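Local coordinates for agmatinase (Burkholderia thailandensis, PDB 4DZ4), which probably hydrolyses agmatine to putrescine and urea, as a two-manganese enzyme of the arginase family, at residues Q127-M132 / A150-K155. Numbering follows the deposited sequence.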
loop_
_atom_site.group_PDB
_atom_site.type_symbol
_atom_site.label_atom_id
_atom_site.label_comp_id
_atom_site.label_asym_id
_atom_site.label_seq_id
_atom_site.Cartn_x
_atom_site.Cartn_y
_atom_site.Cartn_z
ATOM N N GLN B 127 14.389 -4.431 39.704
ATOM C CA GLN B 127 14.964 -3.996 40.976
ATOM C C GLN B 127 14.105 -2.882 41.594
ATOM O O GLN B 127 14.116 -2.695 42.826
ATOM C CB GLN B 127 16.446 -3.584 40.830
ATOM N N SER B 128 13.315 -2.197 40.765
ATOM C CA SER B 128 12.441 -1.107 41.236
ATOM C C SER B 128 11.116 -1.569 41.810
ATOM O O SER B 128 10.368 -0.745 42.354
ATOM C CB SER B 128 12.135 -0.113 40.097
ATOM O OG SER B 128 11.175 -0.665 39.202
ATOM N N ASP B 129 10.800 -2.854 41.689
ATOM C CA ASP B 129 9.436 -3.320 41.984
ATOM C C ASP B 129 8.297 -2.825 41.045
ATOM O O ASP B 129 7.138 -3.172 41.267
ATOM C CB ASP B 129 9.038 -3.035 43.433
ATOM C CG ASP B 129 9.974 -3.688 44.434
ATOM O OD1 ASP B 129 10.626 -4.701 44.083
ATOM O OD2 ASP B 129 10.057 -3.176 45.565
ATOM N N ALA B 130 8.601 -2.022 40.023
ATOM C CA ALA B 130 7.625 -1.817 38.935
ATOM C C ALA B 130 7.356 -3.143 38.215
ATOM O O ALA B 130 8.213 -4.020 38.192
ATOM C CB ALA B 130 8.145 -0.775 37.938
ATOM N N ARG B 131 6.159 -3.290 37.651
ATOM C CA ARG B 131 5.855 -4.392 36.737
ATOM C C ARG B 131 6.382 -3.990 35.367
ATOM O O ARG B 131 6.466 -2.793 35.065
ATOM C CB ARG B 131 4.350 -4.581 36.574
ATOM C CG ARG B 131 3.542 -4.747 37.849
ATOM C CD ARG B 131 3.814 -6.067 38.523
ATOM N NE ARG B 131 2.823 -6.256 39.582
ATOM C CZ ARG B 131 2.823 -7.259 40.448
ATOM N NH1 ARG B 131 3.783 -8.177 40.415
ATOM N NH2 ARG B 131 1.860 -7.332 41.348
ATOM N N MET B 132 6.666 -4.983 34.530
ATOM C CA MET B 132 7.090 -4.739 33.144
ATOM C C MET B 132 5.970 -5.056 32.170
ATOM O O MET B 132 5.388 -6.134 32.221
ATOM C CB MET B 132 8.321 -5.565 32.759
ATOM C CG MET B 132 9.577 -5.126 33.481
ATOM S SD MET B 132 11.007 -6.085 32.932
ATOM C CE MET B 132 11.237 -5.522 31.237
ATOM N N ALA B 150 11.645 -14.898 36.703
ATOM C CA ALA B 150 11.829 -16.005 37.645
ATOM C C ALA B 150 12.837 -15.665 38.738
ATOM O O ALA B 150 12.699 -16.162 39.854
ATOM C CB ALA B 150 12.240 -17.280 36.913
ATOM N N GLN B 151 13.846 -14.836 38.431
ATOM C CA GLN B 151 14.798 -14.376 39.465
ATOM C C GLN B 151 14.056 -13.644 40.588
ATOM O O GLN B 151 14.353 -13.827 41.757
ATOM C CB GLN B 151 15.888 -13.444 38.903
ATOM C CG GLN B 151 16.978 -14.093 38.051
ATOM C CD GLN B 151 17.899 -13.079 37.333
ATOM O OE1 GLN B 151 17.778 -11.856 37.506
ATOM N NE2 GLN B 151 18.828 -13.595 36.525
ATOM N N LYS B 152 13.099 -12.800 40.215
ATOM C CA LYS B 152 12.395 -11.971 41.180
ATOM C C LYS B 152 11.240 -12.696 41.852
ATOM O O LYS B 152 11.098 -12.604 43.057
ATOM C CB LYS B 152 11.855 -10.701 40.514
ATOM C CG LYS B 152 11.171 -9.758 41.491
ATOM C CD LYS B 152 10.803 -8.448 40.825
ATOM C CE LYS B 152 10.233 -7.432 41.811
ATOM N NZ LYS B 152 11.184 -6.974 42.866
ATOM N N TYR B 153 10.436 -13.403 41.058
ATOM C CA TYR B 153 9.156 -13.965 41.481
ATOM C C TYR B 153 9.194 -15.461 41.770
ATOM O O TYR B 153 8.192 -16.032 42.219
ATOM C CB TYR B 153 8.081 -13.683 40.430
ATOM C CG TYR B 153 7.715 -12.232 40.333
ATOM C CD1 TYR B 153 6.849 -11.665 41.277
ATOM C CD2 TYR B 153 8.226 -11.416 39.308
ATOM C CE1 TYR B 153 6.512 -10.330 41.218
ATOM C CE2 TYR B 153 7.886 -10.062 39.233
ATOM C CZ TYR B 153 7.022 -9.531 40.198
ATOM O OH TYR B 153 6.646 -8.209 40.178
ATOM N N GLY B 154 10.349 -16.080 41.539
ATOM C CA GLY B 154 10.522 -17.510 41.756
ATOM C C GLY B 154 10.120 -18.314 40.535
ATOM O O GLY B 154 9.591 -17.778 39.544
ATOM N N LYS B 155 10.392 -19.606 40.592
ATOM C CA LYS B 155 9.984 -20.497 39.517
ATOM C C LYS B 155 9.417 -21.788 40.097
ATOM O O LYS B 155 9.756 -22.139 41.222
ATOM C CB LYS B 155 11.147 -20.763 38.548
ATOM C CG LYS B 155 12.397 -21.363 39.153
ATOM C CD LYS B 155 13.373 -21.647 38.021
ATOM C CE LYS B 155 14.798 -21.568 38.492
ATOM N NZ LYS B 155 15.120 -22.714 39.383
HETATM O O HOH W 1 6.759 -6.202 42.085
#
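D129, where the chain leaves helical backbone angles after helix 114-126 (phi 66°), lies across from the last turn of helix 142-153, just ahead of strand 131-136, and K152 and Y153 reach over to D129 and R131. K152 NZ gives a hydrogen bond and salt bridge to D129 OD1 at 2.6 Å, meeting the oxygen nearly along its C-O bond. With CG anti to the backbone N (chi1 -177°) the lysine runs extended as far as CE and turns only at chi4; it crosses the aspartate side chain at about a right angle. NZ also bonds to the carbonyl O of L126, so one ammonium joins the D129 carboxylate to the C-terminal end of helix 114-126. S128 opens an ST turn, its OG accepting from A130 N at 3.0 Å. Strand 131-136 and the two helices flanking it in sequence belong to the alpha/beta fold of the arginase family, built round a parallel sheet; the contact sits at the protein surface, away from the manganese pair. At the start of the strand, R131 NH1 makes a weak, bent bond to Y153 OH, 2.9 Å long with an N-H...O angle of 125°. Guanidinium and phenol planes are inclined by 23°, while the side chains cross nearly at right angles. The R131 and Y153 side chains both touch I284 of strand 282-289, the neighbour of 131-136 in the sheet. K152 CG lies over one face of the Y153 ring, toward its rim. A water 2.8 Å from Y153 OH donates a longer bond, 3.2 Å, to D129 O, linking the phenol to the turn's backbone.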